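Local coordinates for putative citrate lyase, alfa subunit (Streptococcus mutans, PDB 2HJ0), which belongs to the family of citrate lyase alpha subunits and forms a two-chain assembly built on mixed, largely parallel beta sheets flanked by helices, at residues I102-E107 against L126-G131; T122-R127 against R394-G399; A200-I205 against D224-V229; D173-A178 against I220-V225; G273-T278 against A302-G307. One frame throughout, in Å; residues are numbered along the deposited sequence.

Interaction 1. Residues I102-E107 against L126-G131; sequences IANVHE and LRDKVG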
# COMPACT_ATOMS: atom_id res chain seq x y z
N ILE A 102 -3.20 -22.97 -8.42
CA ILE A 102 -4.09 -23.55 -9.43
C ILE A 102 -5.10 -24.54 -8.87
O ILE A 102 -4.74 -25.46 -8.13
CB ILE A 102 -3.21 -24.24 -10.55
CG1 ILE A 102 -2.44 -23.18 -11.34
CG2 ILE A 102 -4.08 -25.03 -11.50
CD1 ILE A 102 -1.37 -23.74 -12.23
N ALA A 103 -6.37 -24.36 -9.21
CA ALA A 103 -7.42 -25.27 -8.72
C ALA A 103 -7.87 -26.26 -9.80
O ALA A 103 -7.37 -26.21 -10.92
CB ALA A 103 -8.62 -24.45 -8.21
N ASN A 104 -8.80 -27.16 -9.47
CA ASN A 104 -9.30 -28.15 -10.42
C ASN A 104 -10.16 -27.55 -11.53
O ASN A 104 -10.19 -28.06 -12.66
CB ASN A 104 -10.12 -29.25 -9.74
CG ASN A 104 -9.28 -30.14 -8.82
OD1 ASN A 104 -8.26 -30.71 -9.22
ND2 ASN A 104 -9.74 -30.27 -7.59
N VAL A 105 -10.86 -26.48 -11.23
CA VAL A 105 -11.72 -25.86 -12.23
C VAL A 105 -10.86 -25.30 -13.34
O VAL A 105 -11.36 -24.93 -14.40
CB VAL A 105 -12.56 -24.72 -11.60
CG1 VAL A 105 -11.64 -23.58 -11.16
CG2 VAL A 105 -13.60 -24.24 -12.58
N HIS A 106 -9.55 -25.23 -13.09
CA HIS A 106 -8.61 -24.73 -14.07
C HIS A 106 -8.19 -25.81 -15.07
O HIS A 106 -7.15 -25.69 -15.71
CB HIS A 106 -7.37 -24.16 -13.35
CG HIS A 106 -7.64 -22.90 -12.59
ND1 HIS A 106 -7.06 -22.64 -11.37
CD2 HIS A 106 -8.41 -21.83 -12.89
CE1 HIS A 106 -7.47 -21.45 -10.94
NE2 HIS A 106 -8.29 -20.94 -11.85
N GLU A 107 -9.01 -26.84 -15.22
CA GLU A 107 -8.71 -27.94 -16.14
C GLU A 107 -8.39 -27.48 -17.56
O GLU A 107 -7.49 -28.02 -18.21
CB GLU A 107 -9.87 -28.92 -16.18
CG GLU A 107 -9.54 -30.26 -16.83
CD GLU A 107 -10.80 -31.05 -17.17
OE1 GLU A 107 -11.54 -30.60 -18.08
OE2 GLU A 107 -11.05 -32.10 -16.53
N LEU A 126 -1.15 -27.38 -7.91
CA LEU A 126 -1.76 -27.62 -9.19
C LEU A 126 -3.05 -28.41 -8.99
O LEU A 126 -3.91 -28.44 -9.87
CB LEU A 126 -0.78 -28.39 -10.09
CG LEU A 126 0.60 -27.75 -10.26
CD1 LEU A 126 1.53 -28.73 -10.95
CD2 LEU A 126 0.50 -26.46 -11.05
N ARG A 127 -3.18 -29.03 -7.82
CA ARG A 127 -4.34 -29.85 -7.45
C ARG A 127 -4.46 -31.09 -8.33
O ARG A 127 -3.58 -31.37 -9.15
CB ARG A 127 -5.66 -29.06 -7.51
CG ARG A 127 -5.79 -27.93 -6.48
CD ARG A 127 -5.50 -28.38 -5.04
NE ARG A 127 -5.38 -27.26 -4.10
CZ ARG A 127 -4.90 -27.36 -2.86
NH1 ARG A 127 -4.83 -26.28 -2.09
NH2 ARG A 127 -4.49 -28.53 -2.40
N ASP A 128 -5.56 -31.81 -8.16
CA ASP A 128 -5.85 -33.06 -8.87
C ASP A 128 -5.64 -33.09 -10.39
O ASP A 128 -4.69 -33.69 -10.88
CB ASP A 128 -7.28 -33.50 -8.54
CG ASP A 128 -7.54 -33.61 -7.04
OD1 ASP A 128 -6.80 -34.35 -6.34
OD2 ASP A 128 -8.49 -32.96 -6.54
N LYS A 129 -6.55 -32.46 -11.12
CA LYS A 129 -6.52 -32.44 -12.58
C LYS A 129 -5.26 -31.87 -13.24
O LYS A 129 -4.54 -32.59 -13.93
CB LYS A 129 -7.75 -31.70 -13.11
CG LYS A 129 -9.04 -32.19 -12.49
CD LYS A 129 -10.25 -31.91 -13.36
CE LYS A 129 -11.50 -32.51 -12.74
NZ LYS A 129 -11.28 -33.95 -12.36
N VAL A 130 -4.98 -30.58 -13.03
CA VAL A 130 -3.79 -29.98 -13.64
C VAL A 130 -2.53 -30.72 -13.19
O VAL A 130 -1.65 -31.00 -13.99
CB VAL A 130 -3.65 -28.48 -13.28
CG1 VAL A 130 -2.37 -27.92 -13.88
CG2 VAL A 130 -4.85 -27.71 -13.79
N GLY A 131 -2.46 -31.03 -11.90
CA GLY A 131 -1.31 -31.73 -11.36
C GLY A 131 -1.11 -33.10 -11.99
O GLY A 131 0.02 -33.52 -12.23
O HOH W 1 -4.99 -25.03 -5.41

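Interaction 2. Residues T122-R127 against R394-G399; sequences TSSGLR and RGASGG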
# COMPACT_ATOMS: atom_id res chain seq x y z
N THR A 122 4.19 -21.37 -12.69
CA THR A 122 4.73 -21.24 -11.34
C THR A 122 3.57 -20.95 -10.39
O THR A 122 2.69 -20.13 -10.70
CB THR A 122 5.80 -20.12 -11.22
OG1 THR A 122 6.29 -20.09 -9.87
CG2 THR A 122 5.23 -18.75 -11.59
N SER A 123 3.53 -21.65 -9.26
CA SER A 123 2.49 -21.43 -8.26
C SER A 123 2.65 -22.27 -7.01
O SER A 123 3.67 -22.95 -6.83
CB SER A 123 1.09 -21.66 -8.85
OG SER A 123 0.80 -23.02 -9.00
N SER A 124 1.65 -22.21 -6.15
CA SER A 124 1.66 -22.95 -4.90
C SER A 124 1.31 -24.40 -5.18
O SER A 124 2.01 -25.32 -4.74
CB SER A 124 0.67 -22.33 -3.91
OG SER A 124 0.49 -23.14 -2.77
N GLY A 125 0.24 -24.61 -5.92
CA GLY A 125 -0.17 -25.97 -6.22
C GLY A 125 -0.82 -26.14 -7.57
O GLY A 125 -1.02 -25.19 -8.31
N LEU A 126 -1.15 -27.38 -7.91
CA LEU A 126 -1.76 -27.62 -9.19
C LEU A 126 -3.05 -28.41 -8.99
O LEU A 126 -3.91 -28.44 -9.87
CB LEU A 126 -0.78 -28.39 -10.09
CG LEU A 126 0.60 -27.75 -10.26
CD1 LEU A 126 1.53 -28.73 -10.95
CD2 LEU A 126 0.50 -26.46 -11.05
N ARG A 127 -3.18 -29.03 -7.82
CA ARG A 127 -4.34 -29.85 -7.45
C ARG A 127 -4.46 -31.09 -8.33
O ARG A 127 -3.58 -31.37 -9.15
CB ARG A 127 -5.66 -29.06 -7.51
CG ARG A 127 -5.79 -27.93 -6.48
CD ARG A 127 -5.50 -28.38 -5.04
NE ARG A 127 -5.38 -27.26 -4.10
CZ ARG A 127 -4.90 -27.36 -2.86
NH1 ARG A 127 -4.83 -26.28 -2.09
NH2 ARG A 127 -4.49 -28.53 -2.40
N ARG A 394 -0.53 -33.40 -6.60
CA ARG A 394 -1.93 -33.10 -6.34
C ARG A 394 -2.06 -32.23 -5.10
O ARG A 394 -3.16 -31.91 -4.67
CB ARG A 394 -2.74 -34.38 -6.16
CG ARG A 394 -2.32 -35.23 -4.96
CD ARG A 394 -3.03 -36.58 -4.92
NE ARG A 394 -2.81 -37.38 -6.14
CZ ARG A 394 -3.52 -37.27 -7.27
NH1 ARG A 394 -4.50 -36.39 -7.37
NH2 ARG A 394 -3.25 -38.07 -8.29
N GLY A 395 -0.92 -31.84 -4.54
CA GLY A 395 -0.92 -31.02 -3.35
C GLY A 395 -0.67 -29.55 -3.60
O GLY A 395 -1.06 -29.00 -4.62
N ALA A 396 -0.01 -28.91 -2.64
CA ALA A 396 0.31 -27.49 -2.73
C ALA A 396 1.28 -27.10 -1.62
O ALA A 396 1.16 -27.55 -0.47
CB ALA A 396 -0.95 -26.67 -2.61
N SER A 397 2.24 -26.26 -1.98
CA SER A 397 3.23 -25.79 -1.01
C SER A 397 2.60 -24.81 -0.00
O SER A 397 2.89 -24.86 1.19
CB SER A 397 4.38 -25.11 -1.75
OG SER A 397 5.42 -24.75 -0.85
N GLY A 398 1.72 -23.93 -0.49
CA GLY A 398 1.09 -22.97 0.39
C GLY A 398 2.09 -22.24 1.26
O GLY A 398 3.17 -21.86 0.80
N GLY A 399 1.73 -22.03 2.53
CA GLY A 399 2.63 -21.34 3.43
C GLY A 399 3.26 -22.31 4.41
O GLY A 399 3.89 -21.91 5.40

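Interaction 3. Residues A200-I205 against D224-V229; sequences ADQVVI and DVDYIV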
# COMPACT_ATOMS: atom_id res chain seq x y z
N ALA A 200 3.53 -5.80 -10.81
CA ALA A 200 3.31 -6.06 -12.23
C ALA A 200 3.41 -4.77 -13.04
O ALA A 200 3.14 -3.68 -12.54
CB ALA A 200 1.92 -6.70 -12.43
N ASP A 201 3.82 -4.90 -14.30
CA ASP A 201 3.94 -3.74 -15.16
C ASP A 201 2.56 -3.19 -15.51
O ASP A 201 2.28 -2.01 -15.34
CB ASP A 201 4.70 -4.08 -16.44
CG ASP A 201 6.20 -4.07 -16.22
OD1 ASP A 201 6.65 -3.51 -15.19
OD2 ASP A 201 6.93 -4.60 -17.09
N GLN A 202 1.71 -4.07 -16.01
CA GLN A 202 0.36 -3.70 -16.35
C GLN A 202 -0.62 -4.58 -15.57
O GLN A 202 -0.44 -5.80 -15.47
CB GLN A 202 0.13 -3.82 -17.85
CG GLN A 202 0.48 -2.56 -18.58
CD GLN A 202 -0.03 -2.57 -19.97
OE1 GLN A 202 0.41 -3.37 -20.79
NE2 GLN A 202 -0.96 -1.68 -20.27
N VAL A 203 -1.64 -3.93 -15.01
CA VAL A 203 -2.66 -4.62 -14.22
C VAL A 203 -4.04 -4.43 -14.83
O VAL A 203 -4.46 -3.30 -15.11
CB VAL A 203 -2.66 -4.09 -12.75
CG1 VAL A 203 -3.90 -4.58 -12.00
CG2 VAL A 203 -1.39 -4.54 -12.03
N VAL A 204 -4.73 -5.54 -15.05
CA VAL A 204 -6.08 -5.53 -15.60
C VAL A 204 -6.99 -6.17 -14.56
O VAL A 204 -6.89 -7.37 -14.33
CB VAL A 204 -6.17 -6.38 -16.89
CG1 VAL A 204 -7.62 -6.56 -17.30
CG2 VAL A 204 -5.41 -5.72 -18.00
N ILE A 205 -7.87 -5.40 -13.92
CA ILE A 205 -8.75 -6.04 -12.95
C ILE A 205 -10.08 -6.33 -13.67
O ILE A 205 -10.59 -5.48 -14.41
CB ILE A 205 -9.01 -5.16 -11.64
CG1 ILE A 205 -10.02 -4.06 -11.92
CG2 ILE A 205 -7.73 -4.57 -11.09
CD1 ILE A 205 -11.38 -4.46 -11.49
N ASP A 224 -2.52 1.40 -9.13
CA ASP A 224 -1.86 0.15 -9.50
C ASP A 224 -2.59 -0.51 -10.66
O ASP A 224 -2.13 -1.53 -11.17
CB ASP A 224 -1.85 -0.83 -8.33
CG ASP A 224 -0.86 -0.44 -7.24
OD1 ASP A 224 -0.02 0.46 -7.49
OD2 ASP A 224 -0.92 -1.05 -6.14
N VAL A 225 -3.70 0.06 -11.09
CA VAL A 225 -4.50 -0.55 -12.14
C VAL A 225 -4.42 0.18 -13.48
O VAL A 225 -4.37 1.40 -13.52
CB VAL A 225 -5.97 -0.63 -11.67
CG1 VAL A 225 -6.83 -1.31 -12.70
CG2 VAL A 225 -6.03 -1.37 -10.33
N ASP A 226 -4.40 -0.57 -14.57
CA ASP A 226 -4.33 0.06 -15.88
C ASP A 226 -5.67 0.01 -16.59
O ASP A 226 -6.10 1.00 -17.17
CB ASP A 226 -3.25 -0.61 -16.74
CG ASP A 226 -1.85 -0.39 -16.19
OD1 ASP A 226 -1.29 0.71 -16.37
OD2 ASP A 226 -1.31 -1.33 -15.56
N TYR A 227 -6.33 -1.13 -16.52
CA TYR A 227 -7.60 -1.30 -17.20
C TYR A 227 -8.61 -2.07 -16.36
O TYR A 227 -8.25 -2.91 -15.52
CB TYR A 227 -7.38 -2.03 -18.53
CG TYR A 227 -6.54 -1.27 -19.52
CD1 TYR A 227 -7.00 -0.09 -20.09
CD2 TYR A 227 -5.28 -1.73 -19.90
CE1 TYR A 227 -6.24 0.61 -21.03
CE2 TYR A 227 -4.50 -1.03 -20.85
CZ TYR A 227 -5.00 0.14 -21.41
OH TYR A 227 -4.28 0.83 -22.35
N ILE A 228 -9.89 -1.76 -16.58
CA ILE A 228 -10.95 -2.43 -15.87
C ILE A 228 -11.93 -2.98 -16.89
O ILE A 228 -12.33 -2.28 -17.81
CB ILE A 228 -11.72 -1.48 -14.94
CG1 ILE A 228 -10.79 -0.90 -13.89
CG2 ILE A 228 -12.84 -2.24 -14.27
CD1 ILE A 228 -9.95 0.26 -14.37
N VAL A 229 -12.29 -4.24 -16.73
CA VAL A 229 -13.23 -4.86 -17.63
C VAL A 229 -14.34 -5.48 -16.82
O VAL A 229 -14.09 -6.17 -15.83
CB VAL A 229 -12.55 -5.94 -18.49
CG1 VAL A 229 -11.79 -6.89 -17.60
CG2 VAL A 229 -13.60 -6.71 -19.29

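Interaction 4. Residues D173-A178 against I220-V225; sequences DAYGNA and IPQTDV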
# COMPACT_ATOMS: atom_id res chain seq x y z
N ASP A 173 -14.32 0.42 -9.20
CA ASP A 173 -14.91 1.55 -9.91
C ASP A 173 -14.28 1.55 -11.29
O ASP A 173 -13.50 0.66 -11.62
CB ASP A 173 -14.64 2.90 -9.21
CG ASP A 173 -13.19 3.08 -8.80
OD1 ASP A 173 -12.29 2.70 -9.59
OD2 ASP A 173 -12.97 3.63 -7.69
N ALA A 174 -14.62 2.54 -12.10
CA ALA A 174 -14.10 2.61 -13.45
C ALA A 174 -12.73 3.25 -13.48
O ALA A 174 -12.30 3.77 -14.50
CB ALA A 174 -15.05 3.38 -14.35
N TYR A 175 -12.04 3.21 -12.35
CA TYR A 175 -10.71 3.78 -12.32
C TYR A 175 -9.71 2.82 -11.69
O TYR A 175 -8.51 3.09 -11.70
CB TYR A 175 -10.73 5.10 -11.56
CG TYR A 175 -9.86 6.17 -12.19
CD1 TYR A 175 -9.98 6.47 -13.55
CD2 TYR A 175 -8.97 6.91 -11.43
CE1 TYR A 175 -9.24 7.49 -14.13
CE2 TYR A 175 -8.22 7.94 -12.01
CZ TYR A 175 -8.37 8.22 -13.36
OH TYR A 175 -7.66 9.26 -13.93
N GLY A 176 -10.22 1.71 -11.13
CA GLY A 176 -9.34 0.72 -10.53
C GLY A 176 -9.40 0.41 -9.03
O GLY A 176 -8.84 -0.60 -8.60
N ASN A 177 -10.01 1.27 -8.22
CA ASN A 177 -10.11 0.99 -6.78
C ASN A 177 -10.99 -0.26 -6.63
O ASN A 177 -12.17 -0.24 -6.98
CB ASN A 177 -10.74 2.17 -6.04
CG ASN A 177 -9.90 3.43 -6.12
OD1 ASN A 177 -8.76 3.47 -5.64
ND2 ASN A 177 -10.46 4.48 -6.73
N ALA A 178 -10.42 -1.34 -6.11
CA ALA A 178 -11.14 -2.60 -5.96
C ALA A 178 -11.00 -3.23 -4.58
O ALA A 178 -10.07 -2.94 -3.83
CB ALA A 178 -10.64 -3.59 -7.01
N ILE A 220 -6.95 -2.66 -3.63
CA ILE A 220 -6.08 -2.40 -4.76
C ILE A 220 -6.46 -1.00 -5.24
O ILE A 220 -7.59 -0.77 -5.68
CB ILE A 220 -6.28 -3.45 -5.83
CG1 ILE A 220 -5.82 -4.80 -5.29
CG2 ILE A 220 -5.54 -3.05 -7.08
CD1 ILE A 220 -6.05 -5.96 -6.19
N PRO A 221 -5.53 -0.04 -5.13
CA PRO A 221 -5.72 1.36 -5.53
C PRO A 221 -5.69 1.58 -7.04
O PRO A 221 -5.09 0.81 -7.79
CB PRO A 221 -4.58 2.07 -4.82
CG PRO A 221 -3.47 1.07 -4.97
CD PRO A 221 -4.14 -0.25 -4.66
N GLN A 222 -6.35 2.66 -7.46
CA GLN A 222 -6.42 3.02 -8.88
C GLN A 222 -5.00 3.22 -9.43
O GLN A 222 -4.76 3.03 -10.63
CB GLN A 222 -7.25 4.31 -9.05
CG GLN A 222 -6.71 5.49 -8.21
CD GLN A 222 -7.68 6.65 -8.08
OE1 GLN A 222 -8.77 6.49 -7.57
NE2 GLN A 222 -7.26 7.83 -8.54
N THR A 223 -4.07 3.58 -8.55
CA THR A 223 -2.68 3.82 -8.95
C THR A 223 -1.91 2.57 -9.33
O THR A 223 -0.78 2.66 -9.81
CB THR A 223 -1.89 4.54 -7.85
OG1 THR A 223 -2.13 3.89 -6.60
CG2 THR A 223 -2.30 5.99 -7.76
N ASP A 224 -2.52 1.40 -9.13
CA ASP A 224 -1.86 0.15 -9.50
C ASP A 224 -2.59 -0.51 -10.66
O ASP A 224 -2.13 -1.53 -11.17
CB ASP A 224 -1.85 -0.83 -8.33
CG ASP A 224 -0.86 -0.44 -7.24
OD1 ASP A 224 -0.02 0.46 -7.49
OD2 ASP A 224 -0.92 -1.05 -6.14
N VAL A 225 -3.70 0.06 -11.09
CA VAL A 225 -4.50 -0.55 -12.14
C VAL A 225 -4.42 0.18 -13.48
O VAL A 225 -4.37 1.40 -13.52
CB VAL A 225 -5.97 -0.63 -11.67
CG1 VAL A 225 -6.83 -1.31 -12.70
CG2 VAL A 225 -6.03 -1.37 -10.33

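Interaction 5. Residues G273-T278 against A302-G307; sequences GFSFQT and ANFALG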
# COMPACT_ATOMS: atom_id res chain seq x y z
N GLY A 273 -1.63 -12.94 25.55
CA GLY A 273 -1.11 -12.31 24.34
C GLY A 273 -0.25 -13.13 23.39
O GLY A 273 0.67 -12.61 22.78
N PHE A 274 -0.56 -14.42 23.26
CA PHE A 274 0.21 -15.31 22.39
C PHE A 274 -0.49 -15.38 21.04
O PHE A 274 -1.70 -15.22 20.96
CB PHE A 274 0.29 -16.71 23.03
CG PHE A 274 -0.95 -17.53 22.84
CD1 PHE A 274 -1.05 -18.42 21.77
CD2 PHE A 274 -2.04 -17.38 23.69
CE1 PHE A 274 -2.22 -19.14 21.55
CE2 PHE A 274 -3.22 -18.10 23.48
CZ PHE A 274 -3.31 -18.99 22.40
N SER A 275 0.28 -15.62 19.98
CA SER A 275 -0.28 -15.69 18.63
C SER A 275 -0.32 -17.12 18.13
O SER A 275 0.39 -17.98 18.64
CB SER A 275 0.55 -14.84 17.66
OG SER A 275 1.91 -15.24 17.68
N PHE A 276 -1.14 -17.38 17.12
CA PHE A 276 -1.24 -18.72 16.58
C PHE A 276 -1.95 -18.77 15.23
O PHE A 276 -2.66 -17.84 14.83
CB PHE A 276 -1.98 -19.63 17.55
CG PHE A 276 -3.43 -19.28 17.70
CD1 PHE A 276 -3.83 -18.23 18.52
CD2 PHE A 276 -4.39 -19.95 16.98
CE1 PHE A 276 -5.16 -17.85 18.59
CE2 PHE A 276 -5.73 -19.58 17.05
CZ PHE A 276 -6.11 -18.53 17.86
N GLN A 277 -1.77 -19.89 14.55
CA GLN A 277 -2.41 -20.14 13.28
C GLN A 277 -2.82 -21.61 13.26
O GLN A 277 -2.01 -22.48 13.57
CB GLN A 277 -1.46 -19.83 12.12
CG GLN A 277 -2.10 -20.05 10.76
CD GLN A 277 -1.11 -19.97 9.62
OE1 GLN A 277 -0.63 -18.89 9.25
NE2 GLN A 277 -0.79 -21.11 9.05
N THR A 278 -4.08 -21.87 12.94
CA THR A 278 -4.59 -23.24 12.87
C THR A 278 -5.01 -23.56 11.45
O THR A 278 -5.06 -22.69 10.59
CB THR A 278 -5.80 -23.47 13.78
OG1 THR A 278 -6.78 -22.46 13.54
CG2 THR A 278 -5.39 -23.44 15.24
N ALA A 302 -5.37 -14.43 23.47
CA ALA A 302 -4.39 -14.36 22.39
C ALA A 302 -4.43 -12.98 21.73
O ALA A 302 -5.50 -12.39 21.61
CB ALA A 302 -4.68 -15.45 21.36
N ASN A 303 -3.28 -12.48 21.30
CA ASN A 303 -3.21 -11.18 20.64
C ASN A 303 -3.75 -11.20 19.21
O ASN A 303 -4.43 -10.27 18.78
CB ASN A 303 -1.77 -10.64 20.63
CG ASN A 303 -0.80 -11.57 19.92
OD1 ASN A 303 0.37 -11.24 19.73
ND2 ASN A 303 -1.28 -12.75 19.52
N PHE A 304 -3.44 -12.25 18.45
CA PHE A 304 -3.95 -12.35 17.09
C PHE A 304 -3.86 -13.74 16.48
O PHE A 304 -3.09 -14.58 16.94
CB PHE A 304 -3.25 -11.35 16.15
CG PHE A 304 -1.82 -11.72 15.82
CD1 PHE A 304 -0.78 -11.32 16.64
CD2 PHE A 304 -1.53 -12.52 14.72
CE1 PHE A 304 0.53 -11.70 16.36
CE2 PHE A 304 -0.22 -12.90 14.45
CZ PHE A 304 0.80 -12.49 15.27
N ALA A 305 -4.67 -13.96 15.46
CA ALA A 305 -4.70 -15.20 14.72
C ALA A 305 -4.33 -14.84 13.26
O ALA A 305 -4.61 -13.72 12.80
CB ALA A 305 -6.09 -15.80 14.78
N LEU A 306 -3.72 -15.78 12.55
CA LEU A 306 -3.29 -15.52 11.18
C LEU A 306 -3.74 -16.54 10.16
O LEU A 306 -4.53 -17.43 10.44
CB LEU A 306 -1.76 -15.44 11.15
CG LEU A 306 -1.06 -15.09 9.85
CD1 LEU A 306 -1.49 -13.70 9.41
CD2 LEU A 306 0.46 -15.14 10.06
N GLY A 307 -3.23 -16.38 8.94
CA GLY A 307 -3.50 -17.31 7.86
C GLY A 307 -4.76 -17.18 7.05
O GLY A 307 -5.20 -16.08 6.68

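Interaction 1. Residues I102-E107 against L126-G131
Ile-102 and Leu-126 lie side by side and point the same way, with Ile-102 CD1 3.5 Å from Leu-126 CD2. The other branch of the isoleucine, CG2, stands anti to the backbone N and meets Val-130 at about a right angle, CG2 to CG2 at 3.6 Å. These three buried residues form the close-packed part. Val-130 CG2 also rests against His-106 O, while the imidazole is turned from 126-131 and its ND1 accepts from Ala-103 N at 2.8 Å, a hydrogen bond across the bend of the loop. Toward solvent the contact turns polar. Asn-104 OD1 accepts from Lys-129 N at 3.1 Å, and its ND2 donates to Asp-128 OD2, amide and carboxylate being nearly parallel (8°). A water bridges Ile-102 O and Arg-127 NE. Also on the exposed side, Glu-107 OE2 lies 3.3 Å from Lys-129 CD but 4.6 Å from Lys-129 NZ, so the opposite charges are near each other without forming a salt bridge. Met-80 of helix 79-89, Ile-121 of strand 118-123 and Leu-109 of helix 109-114 also pack on Ile-102, and Leu-109 reaches Val-130 as well; the loop after strand 95-99 is thus set against the beginning of helix 127-135.

Interaction 2. Residues T122-R127 against R394-G399
Ser-124 meets the 394-399 loop with two acceptors and takes a backbone N-H on each. Its carbonyl O accepts from Ser-397 N at 2.9 Å, nearly straight at the hydrogen (169°), although the donor stands well above the carbonyl plane. The hydroxyl lies anti to the backbone N (chi1 171°), and this OG accepts from Gly-398 N at 2.7 Å. OG is bonded outside the two segments as well. Around these bonds, CA-H groups point at carbonyls: Ala-396 CA is 3.4 Å from Ser-124 O, and Gly-125 CA 3.5 Å from Gly-395 O. Gly-125 has no side chain on the side facing Ala-396, and the backbones make a single bridge there with Gly-125 CA 3.8 Å from Ala-396 CA. The polar atoms of Gly-125 find partners away from 394-399: its O accepts from Ile-102 N and, weakly, from Ser-123 OG at 2.9 Å, while its N bonds weakly with Ser-101 OG in the loop after strand 95-99. The guanidinium of Arg-127 is met differently. Ala-396 CB sits over one face toward the rim, 3.9 Å from Arg-127 NH1, Arg-394 O lies at the edge, and no hydrogen bond joins the guanidinium to 394-399. Arg-394 makes weak, long ion pairs with Asp-128 and Asp-390. The chemistry is mainly neutral: one serine grips two successive N-H groups just before helix 400-406, so the loop is probably held chiefly by its backbone donors, while the Arg-127 side chain lies about 3 Å, nearest atoms, from a bound citric acid.

Interaction 3. Residues A200-I205 against D224-V229
Asp-226 reaches back over Val-203, and its side chain can be traced atom by atom. Asp-226 CB passes 3.4 Å from Val-203 O. CG, anti to its carbonyl carbon (chi1 -66°), is near both Val-203 N and Gln-202 CG. At the tip, Asp-226 OD2 accepts from Val-203 N at 2.7 Å on its anti lone pair, and the same oxygen forms a salt bridge to Lys-360 of the second subunit. The carboxylate appears to stand in for a backbone acceptor where the two strands begin to pair. Val-203 O holds two donors in its carbonyl plane, Asp-226 N at 2.8 Å and Tyr-227 N at 3.2 Å. Regular parallel bonding follows, Ile-205 N to Tyr-227 O at 3.0 Å and Val-229 N to Ile-205 O at 3.1 Å. On one face Ile-205 and Ile-228 run side by side, CG1 to CG1 at 3.8 Å, and Ile-205 CG2 packs on Val-225; on the other, Val-204 CG2 packs on Tyr-227 CB, near the ring plane at its edge. Helix 52-58 covers this second face through Ala-55 and Lys-58. Neighbouring parallel strands with a helix packed on one face are consistent with an alpha/beta, Rossmann-like sheet, in keeping with the family's clan.

Interaction 4. Residues D173-A178 against I220-V225
Asn-177 and Gln-222 lie side by side and are joined by two hydrogen bonds. Asn-177 ND2 donates to Gln-222 OE1 at 2.8 Å, in the plane of the acceptor carbonyl and on a lone pair. In the other direction Gln-222 N donates to Asn-177 OD1 at 3.1 Å, from high above that carbonyl plane. Both amide atoms of Gln-222 have further partners: OE1 also pairs with Tyr-213 OH, and NE2 with Gly-361 O of the second subunit. The asparagine is also held within its own segment, since ND2 reaches Asp-173 OD2 at 2.8 Å, on the syn lone pair and almost in the amide plane. Asp-173 OD1 takes Tyr-175 N at 2.8 Å and Asn-177 N at 3.0 Å from opposite faces of the carboxylate; the first of these bonds makes an Asx turn, so Asp-173 holds both Tyr-175 N and Asn-177 N of the bend. Backbone bonding is limited to a single antiparallel bridge, the hydrogen-bonded pair Ala-178 and Ile-220, with Ala-178 N to Ile-220 O at 2.9 Å and Ile-220 N to Ala-178 O at 3.1 Å. From there the second segment runs through Pro-221 into the 3-10 turn 222-224. Van der Waals contact fills the remainder. The Gln-222 amide stands at the edge of the Tyr-175 ring, nearly perpendicular to it (87°), with Gln-222 NE2 3.5 Å from Tyr-175 CD2. Both Val-225 methyls rest on Gly-176. Lys-47 makes a cation-pi contact with Tyr-175 and bonds to its carbonyl, and Gln-366 of the second subunit packs on the same tyrosine.

Interaction 5. Residues G273-T278 against A302-G307
Ser-275 and Phe-304 meet through a ring face: chi1 of 72° sets Phe-304 CG between its own backbone N and carbonyl carbon, and the ring beyond presents a face to Ser-275 CB, a CH-pi contact of 3.6 Å to the ring centroid. A similar chi1 of 79° places Phe-274 CG, and the face of that ring lies against Ala-302 CB, which is 4.0 Å from its centroid. The same methyl touches the edge of the Phe-276 ring, 3.7 Å from Phe-276 CE1, while Ala-305 CB stands over a face of that ring, 4.1 Å from Phe-276 CZ. Two aromatic rings thus share one alanine. Backbone pairing is parallel and slack. Asn-303 N reaches Phe-274 O at 3.2 Å from above the carbonyl plane, Phe-276 N makes only a weak bond to Phe-304 O at 3.4 Å, and Leu-306 N bonds Phe-276 O at 3.3 Å. Polar ends turn elsewhere: Ser-275 OG bonds Gln-366 O and Asp-368 N, and Gln-277 OE1 bonds Tyr-354 OH, although this oxygen also lies against Leu-306 and Gly-307. Tyr-213 and Pro-214 of the second subunit pack on Asn-303 and Phe-304. The pair forms the two strands of a beta-alpha-beta unit with helix 282-297 between them; strand 302-305 is flanked by 322-327, strand 275-277 by 369-372, and Met-313 of helix 311-318 packs on Phe-276 and Ala-305.

How the interactions relate
Interactions 3, 4 and 5 are buried, whereas 1 and 2 are only partly so. Interactions 1 and 2 touch and share Leu-126 and Arg-127, where strand 118-123 gives way to helix 127-135; polar side chains and water mark the outer part of the first, serine-to-backbone bonds the second. Interactions 3 and 4 share Asp-224 and Val-225, with Ile-228 packing on the 173-176 turn. Strand pairing dominates 3, side-chain amides and a carboxylate 4. Interaction 5 belongs to the other sheet, its centre about 34 Å from that of interaction 3, and relies on aromatic rings over loosely bonded strands. The second subunit reaches 3, 4 and 5, but not 1 or 2.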